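Local coordinates for RTX toxin RtxA (Vibrio vulnificus MO6-24/O, PDB 6IMP), which forms the alpha/beta hydrolase domain of a secreted MARTX-type toxin and is probably a hydrolase acting as a virulence effector, its substrate not being established here, at residues Ser117-Arg120 against Asn121-Lys125; Ser146-Gly149 against Leu150-Asp153; Arg205-Pro208 against Ser209-Lys212. All coordinates share one frame; numbering follows the deposited sequence.

All three contacts are local, each within one continuous piece of an alpha/beta hydrolase fold, and they hold different elements. Contact 1 lies near the C-terminal end of helix 112-124 and contact 2 at the N-terminal end of helix 147-164, on opposite sides of the chain's centre; both are partly buried and run from covered to exposed residues. Contact 3, a buried one, leads from strand 200-204 into helix 210-216. Backbone bonds dominate contacts 1 and 2, where tyrosines pack differently: Y123 beside an isoleucine, Y151 bonded to a glutamate. Contact 3 relies on methionine and proline packing. Contacts 1 and 3 touch where I119 CD1 meets R205 NH2.

Contact 1. Residues Ser117-Arg120 against Asn121-Lys125; sequences SEIR and NHYQK
In I119, chi1 of -59° sets CG1 beside the backbone nitrogen and turns CG2 to the far side from it; with the Y123 ring swung back beside the Y123 nitrogen (chi1 -76°), the two side chains leave the helix side by side and point the same way. Methyl CG2 of I119 reaches ring atom CE2 of Y123 at 3.9 Å, an apolar contact between residues one turn apart. A branched aliphatic and an aromatic residue suit this face, which is turned to M130 of strand 129-133 and to helix 291-302, where apolar groups can be buried.

On another face of the helix R120 and Q124 also lie side by side. R120 carries CG between its nitrogen and carbonyl carbon, and Q124 stretches out beyond CG, which sets OE1 of Q124 3.4 Å from CG of R120. The touch is therefore made by the arginine's aliphatic stem, while its end leads away from 121-125; a long stem with a polar tip suits this partly exposed place. The amide nitrogen NE2 of Q124 bonds to the backbone oxygen of Q85.

Beneath these side chains the helix is held by the bond from Q124 N to R120 O, 3.0 Å long and nearly straight at 172°. The same oxygen receives a weak, bent bond from Y123 N, so two donors share one acceptor. H122 presents its ring edge to E118 O, which lies in the ring plane 3.1 Å from CD2, while NE2 of H122 bonds to OD1 of N292.

Helix 112-124 is the connection in the beta-alpha-beta unit between strands 101-105 and 129-133. R120 also rests on M130, H122 and Y123 meet M295 of helix 291-302, and R120 packs on L57 and L58 of helix 52-63.

Contact 2. Residues Ser146-Gly149 against Leu150-Asp153; sequences SEKG and LYQD
E147 and Y151, one turn apart, join their side chains at the start of helix 147-164, part of an alpha/beta hydrolase fold, where S146 is the N-cap. OG of S146 accepts the backbone NH of G149 at 3.0 Å, satisfying an amide that has no preceding turn to bond to. G149, without a side chain, lies buried beside that hydroxyl.

The tight side lies between E147 and Y151. The glutamate extends from CG, itself anti to the backbone nitrogen (chi1 173°), so that OE2 accepts the phenol OH of Y151 at 2.6 Å through its anti lone pair. Carboxylate and ring planes stand 59° apart, and CG of E147 lies 3.3 Å from CE2 of Y151. Over one face of the Y151 ring sits E147 O, 3.2 Å from the ring plane and nearer its border than its centre. Both polar ends have further partners: OE2 of E147 also accepts from F237 N, and OH of Y151 is also hydrogen-bonded to ND2 of N242. L150 is likewise buried, on I183 and M179.

K148 marks the exposed side, its CE coming no nearer than 4.3 Å to CE2 of Y151; the partly exposed Q152 bends away at chi2. D153, by contrast, is buried, and its OD2 forms a salt bridge with NE of R136. The backbone nitrogen of D153 bonds to G149 O at 3.0 Å and 171°.

Contact 3. Residues Arg205-Pro208 against Ser209-Lys212; sequences RPMP and SMTK
The loop that follows strand 200-204 turns here into helix 210-216, and the contact packs M207 and P208 of that loop against the helix's first residues. M207 and M210 cross one another by their thioether ends: CE of M207 lies 3.8 Å from SD of M210 and 3.9 Å from CE of M210. M207 runs out straight through chi2 and bends only at chi3 (-70°), whereas M210 folds at both chi2 and chi3, and these bends bring the methyl groups together. Long, unbranched and flexible chains suit such a buried spot, since each can shape itself to the other; both also touch F237. Nearer the backbone, CG of M207 packs 3.3 Å from S209 O.

In the alpha/beta hydrolase fold, loops at the C-terminal ends of the strands commonly carry the active-site residues. M207 is joined by a backbone hydrogen bond to S178, the serine of a GxSxG sequence that would be the nucleophile elbow of such an enzyme, so this loop runs beside the probable active site.

Proline, rigid and lacking an NH, fits the approach to the helix. P208 sets CG of its ring 3.9 Å from CB of K212 and crosses the lysine's stem, while also packing on L261 and L268 of helix 260-274. K212 bends at chi3 and chi4, and its NZ forms a salt bridge with E264 of that helix. S209 is the N-cap residue; its OG shares a hydrogen bond of 3.0 Å with OG1 of T211, in which either hydroxyl may be the donor.

Contact 1. Residues Ser117-Arg120 against Asn121-Lys125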
loop_
_atom_site.group_PDB
_atom_site.type_symbol
_atom_site.label_atom_id
_atom_site.label_comp_id
_atom_site.label_asym_id
_atom_site.label_seq_id
_atom_site.Cartn_x
_atom_site.Cartn_y
_atom_site.Cartn_z
ATOM N N SER A 117 3.800 0.816 -11.624
ATOM C CA SER A 117 4.439 0.732 -12.938
ATOM C C SER A 117 5.919 1.073 -12.871
ATOM O O SER A 117 6.760 0.339 -13.380
ATOM C CB SER A 117 3.732 1.647 -13.935
ATOM O OG SER A 117 4.005 3.004 -13.672
ATOM N N GLU A 118 6.236 2.162 -12.189
ATOM C CA GLU A 118 7.620 2.504 -11.902
ATOM C C GLU A 118 8.298 1.537 -10.905
ATOM O O GLU A 118 9.512 1.575 -10.768
ATOM C CB GLU A 118 7.708 3.944 -11.373
ATOM C CG GLU A 118 7.387 5.037 -12.395
ATOM C CD GLU A 118 7.323 6.433 -11.768
ATOM O OE1 GLU A 118 8.338 6.880 -11.169
ATOM O OE2 GLU A 118 6.259 7.090 -11.878
ATOM N N ILE A 119 7.525 0.704 -10.200
ATOM C CA ILE A 119 8.071 -0.140 -9.110
ATOM C C ILE A 119 8.244 -1.629 -9.470
ATOM O O ILE A 119 9.169 -2.288 -8.974
ATOM C CB ILE A 119 7.218 -0.023 -7.804
ATOM C CG1 ILE A 119 7.171 1.441 -7.332
ATOM C CG2 ILE A 119 7.794 -0.892 -6.679
ATOM C CD1 ILE A 119 6.170 1.735 -6.226
ATOM N N ARG A 120 7.350 -2.176 -10.290
ATOM C CA ARG A 120 7.312 -3.633 -10.465
ATOM C C ARG A 120 8.582 -4.166 -11.139
ATOM O O ARG A 120 9.170 -5.167 -10.693
ATOM C CB ARG A 120 6.049 -4.080 -11.213
ATOM C CG ARG A 120 5.924 -3.620 -12.655
ATOM C CD ARG A 120 4.538 -3.924 -13.204
ATOM N NE ARG A 120 4.071 -2.847 -14.081
ATOM C CZ ARG A 120 3.991 -2.909 -15.413
ATOM N NH1 ARG A 120 4.298 -4.040 -16.066
ATOM N NH2 ARG A 120 3.578 -1.830 -16.098
ATOM N N ASN A 121 9.036 -3.444 -12.161
ATOM C CA ASN A 121 10.200 -3.841 -12.941
ATOM C C ASN A 121 11.385 -4.162 -12.036
ATOM O O ASN A 121 12.001 -5.221 -12.162
ATOM C CB ASN A 121 10.579 -2.731 -13.923
ATOM C CG ASN A 121 11.356 -3.249 -15.112
ATOM O OD1 ASN A 121 11.123 -4.363 -15.581
ATOM N ND2 ASN A 121 12.273 -2.433 -15.621
ATOM N N HIS A 122 11.652 -3.266 -11.085
ATOM C CA HIS A 122 12.844 -3.353 -10.236
ATOM C C HIS A 122 12.888 -4.658 -9.426
ATOM O O HIS A 122 13.965 -5.189 -9.175
ATOM C CB HIS A 122 12.936 -2.143 -9.295
ATOM C CG HIS A 122 13.116 -0.826 -9.996
ATOM N ND1 HIS A 122 14.354 -0.322 -10.333
ATOM C CD2 HIS A 122 12.218 0.123 -10.352
ATOM C CE1 HIS A 122 14.206 0.869 -10.892
ATOM N NE2 HIS A 122 12.921 1.162 -10.916
ATOM N N TYR A 123 11.719 -5.168 -9.028
ATOM C CA TYR A 123 11.640 -6.463 -8.319
ATOM C C TYR A 123 11.720 -7.640 -9.302
ATOM O O TYR A 123 12.428 -8.620 -9.051
ATOM C CB TYR A 123 10.341 -6.592 -7.507
ATOM C CG TYR A 123 10.262 -5.801 -6.196
ATOM C CD1 TYR A 123 10.994 -6.179 -5.074
ATOM C CD2 TYR A 123 9.353 -4.744 -6.055
ATOM C CE1 TYR A 123 10.876 -5.485 -3.875
ATOM C CE2 TYR A 123 9.221 -4.047 -4.867
ATOM C CZ TYR A 123 9.978 -4.415 -3.776
ATOM O OH TYR A 123 9.839 -3.716 -2.591
ATOM N N GLN A 124 10.961 -7.556 -10.395
ATOM C CA GLN A 124 10.884 -8.645 -11.380
ATOM C C GLN A 124 12.274 -9.013 -11.947
ATOM O O GLN A 124 12.637 -10.193 -11.990
ATOM C CB GLN A 124 9.904 -8.278 -12.509
ATOM C CG GLN A 124 8.432 -8.258 -12.075
ATOM C CD GLN A 124 7.468 -7.866 -13.201
ATOM O OE1 GLN A 124 7.150 -6.687 -13.382
ATOM N NE2 GLN A 124 6.984 -8.859 -13.948
ATOM N N LYS A 125 13.049 -7.990 -12.326
ATOM C CA LYS A 125 14.476 -8.123 -12.738
ATOM C C LYS A 125 15.372 -8.999 -11.883
ATOM O O LYS A 125 16.394 -9.501 -12.346
ATOM C CB LYS A 125 15.166 -6.767 -12.662
ATOM C CG LYS A 125 15.070 -5.952 -13.932
ATOM C CD LYS A 125 15.448 -4.496 -13.692
ATOM C CE LYS A 125 16.941 -4.253 -13.841
ATOM N NZ LYS A 125 17.265 -2.822 -13.597
#

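Contact 2. Residues Ser146-Gly149 against Leu150-Asp153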
loop_
_atom_site.group_PDB
_atom_site.type_symbol
_atom_site.label_atom_id
_atom_site.label_comp_id
_atom_site.label_asym_id
_atom_site.label_seq_id
_atom_site.Cartn_x
_atom_site.Cartn_y
_atom_site.Cartn_z
ATOM N N SER A 146 -12.320 3.490 2.627
ATOM C CA SER A 146 -12.472 3.793 4.055
ATOM C C SER A 146 -11.341 3.114 4.866
ATOM O O SER A 146 -10.834 2.063 4.478
ATOM C CB SER A 146 -13.805 3.273 4.553
ATOM O OG SER A 146 -13.744 1.866 4.756
ATOM N N GLU A 147 -10.973 3.698 6.003
ATOM C CA GLU A 147 -9.869 3.166 6.798
ATOM C C GLU A 147 -9.984 1.648 6.985
ATOM O O GLU A 147 -9.048 0.900 6.709
ATOM C CB GLU A 147 -9.756 3.864 8.162
ATOM C CG GLU A 147 -8.717 3.202 9.071
ATOM C CD GLU A 147 -8.190 4.101 10.169
ATOM O OE1 GLU A 147 -8.895 5.039 10.569
ATOM O OE2 GLU A 147 -7.061 3.863 10.647
ATOM N N LYS A 148 -11.141 1.200 7.445
ATOM C CA LYS A 148 -11.292 -0.187 7.871
ATOM C C LYS A 148 -11.518 -1.109 6.669
ATOM O O LYS A 148 -11.036 -2.249 6.642
ATOM C CB LYS A 148 -12.415 -0.317 8.905
ATOM C CG LYS A 148 -11.922 -0.597 10.325
ATOM C CD LYS A 148 -11.387 0.645 11.034
ATOM C CE LYS A 148 -10.414 0.275 12.152
ATOM N NZ LYS A 148 -10.220 1.377 13.137
ATOM N N GLY A 149 -12.224 -0.603 5.665
ATOM C CA GLY A 149 -12.300 -1.287 4.384
ATOM C C GLY A 149 -10.938 -1.604 3.769
ATOM O O GLY A 149 -10.697 -2.727 3.334
ATOM N N LEU A 150 -10.040 -0.621 3.739
ATOM C CA LEU A 150 -8.739 -0.802 3.099
ATOM C C LEU A 150 -7.895 -1.836 3.823
ATOM O O LEU A 150 -7.184 -2.619 3.190
ATOM C CB LEU A 150 -7.993 0.524 3.012
ATOM C CG LEU A 150 -8.690 1.647 2.232
ATOM C CD1 LEU A 150 -7.721 2.787 1.957
ATOM C CD2 LEU A 150 -9.275 1.152 0.926
ATOM N N TYR A 151 -7.983 -1.853 5.150
ATOM C CA TYR A 151 -7.258 -2.853 5.946
ATOM C C TYR A 151 -7.752 -4.250 5.636
ATOM O O TYR A 151 -6.977 -5.193 5.592
ATOM C CB TYR A 151 -7.419 -2.607 7.445
ATOM C CG TYR A 151 -6.837 -1.302 7.983
ATOM C CD1 TYR A 151 -5.681 -0.735 7.450
ATOM C CD2 TYR A 151 -7.434 -0.664 9.064
ATOM C CE1 TYR A 151 -5.163 0.444 7.971
ATOM C CE2 TYR A 151 -6.921 0.503 9.584
ATOM C CZ TYR A 151 -5.792 1.057 9.037
ATOM O OH TYR A 151 -5.285 2.219 9.572
ATOM N N GLN A 152 -9.052 -4.375 5.443
ATOM C CA GLN A 152 -9.652 -5.656 5.088
ATOM C C GLN A 152 -9.191 -6.141 3.717
ATOM O O GLN A 152 -8.711 -7.275 3.576
ATOM C CB GLN A 152 -11.177 -5.560 5.145
ATOM C CG GLN A 152 -11.718 -5.749 6.554
ATOM C CD GLN A 152 -11.667 -7.200 7.002
ATOM O OE1 GLN A 152 -11.686 -8.136 6.177
ATOM N NE2 GLN A 152 -11.607 -7.401 8.312
ATOM N N ASP A 153 -9.280 -5.250 2.730
ATOM C CA ASP A 153 -8.829 -5.548 1.370
ATOM C C ASP A 153 -7.364 -5.997 1.359
ATOM O O ASP A 153 -6.971 -6.847 0.568
ATOM C CB ASP A 153 -9.019 -4.327 0.474
ATOM C CG ASP A 153 -10.483 -3.926 0.325
ATOM O OD1 ASP A 153 -11.369 -4.741 0.660
ATOM O OD2 ASP A 153 -10.746 -2.789 -0.128
#

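Contact 3. Residues Arg205-Pro208 against Ser209-Lys212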
loop_
_atom_site.group_PDB
_atom_site.type_symbol
_atom_site.label_atom_id
_atom_site.label_comp_id
_atom_site.label_asym_id
_atom_site.label_seq_id
_atom_site.Cartn_x
_atom_site.Cartn_y
_atom_site.Cartn_z
ATOM N N ARG A 205 8.257 5.270 1.995
ATOM C CA ARG A 205 7.802 6.674 1.981
ATOM C C ARG A 205 6.405 6.788 2.611
ATOM O O ARG A 205 5.486 7.342 2.003
ATOM C CB ARG A 205 7.775 7.228 0.551
ATOM C CG ARG A 205 9.126 7.221 -0.150
ATOM C CD ARG A 205 8.989 7.425 -1.661
ATOM N NE ARG A 205 8.646 6.188 -2.364
ATOM C CZ ARG A 205 8.315 6.099 -3.655
ATOM N NH1 ARG A 205 8.297 7.177 -4.425
ATOM N NH2 ARG A 205 7.974 4.922 -4.172
ATOM N N PRO A 206 6.243 6.246 3.829
ATOM C CA PRO A 206 4.955 6.090 4.470
ATOM C C PRO A 206 4.200 7.377 4.726
ATOM O O PRO A 206 4.794 8.452 4.836
ATOM C CB PRO A 206 5.328 5.487 5.820
ATOM C CG PRO A 206 6.652 6.074 6.092
ATOM C CD PRO A 206 7.321 5.915 4.769
ATOM N N MET A 207 2.892 7.213 4.909
ATOM C CA MET A 207 2.046 8.189 5.588
ATOM C C MET A 207 2.086 7.790 7.045
ATOM O O MET A 207 1.634 6.703 7.381
ATOM C CB MET A 207 0.616 8.056 5.074
ATOM C CG MET A 207 -0.444 8.630 5.988
ATOM S SD MET A 207 -2.092 8.272 5.376
ATOM C CE MET A 207 -2.169 9.313 3.923
ATOM N N PRO A 208 2.653 8.637 7.920
ATOM C CA PRO A 208 2.770 8.147 9.286
ATOM C C PRO A 208 1.457 8.197 9.999
ATOM O O PRO A 208 1.234 7.455 10.944
ATOM C CB PRO A 208 3.721 9.141 9.918
ATOM C CG PRO A 208 3.370 10.426 9.247
ATOM C CD PRO A 208 3.126 10.035 7.807
ATOM N N SER A 209 0.610 9.106 9.539
ATOM C CA SER A 209 -0.729 9.307 10.044
ATOM C C SER A 209 -1.389 10.180 8.988
ATOM O O SER A 209 -0.727 10.954 8.310
ATOM C CB SER A 209 -0.702 10.005 11.415
ATOM O OG SER A 209 -0.601 11.416 11.289
ATOM N N MET A 210 -2.683 10.056 8.836
ATOM C CA MET A 210 -3.386 10.908 7.899
ATOM C C MET A 210 -3.325 12.382 8.287
ATOM O O MET A 210 -3.289 13.255 7.420
ATOM C CB MET A 210 -4.825 10.467 7.814
ATOM C CG MET A 210 -5.686 11.366 6.954
ATOM S SD MET A 210 -5.267 11.169 5.232
ATOM C CE MET A 210 -5.954 9.543 4.947
ATOM N N THR A 211 -3.335 12.657 9.587
ATOM C CA THR A 211 -3.367 14.040 10.080
ATOM C C THR A 211 -2.067 14.732 9.648
ATOM O O THR A 211 -2.077 15.807 9.034
ATOM C CB THR A 211 -3.524 14.090 11.620
ATOM O OG1 THR A 211 -2.317 13.647 12.254
ATOM C CG2 THR A 211 -4.681 13.199 12.083
ATOM N N LYS A 212 -0.965 14.027 9.877
ATOM C CA LYS A 212 0.372 14.511 9.563
ATOM C C LYS A 212 0.622 14.552 8.060
ATOM O O LYS A 212 1.433 15.342 7.576
ATOM C CB LYS A 212 1.411 13.646 10.274
ATOM C CG LYS A 212 1.402 13.877 11.783
ATOM C CD LYS A 212 2.253 12.874 12.551
ATOM C CE LYS A 212 3.232 13.558 13.504
ATOM N NZ LYS A 212 4.594 12.952 13.411
#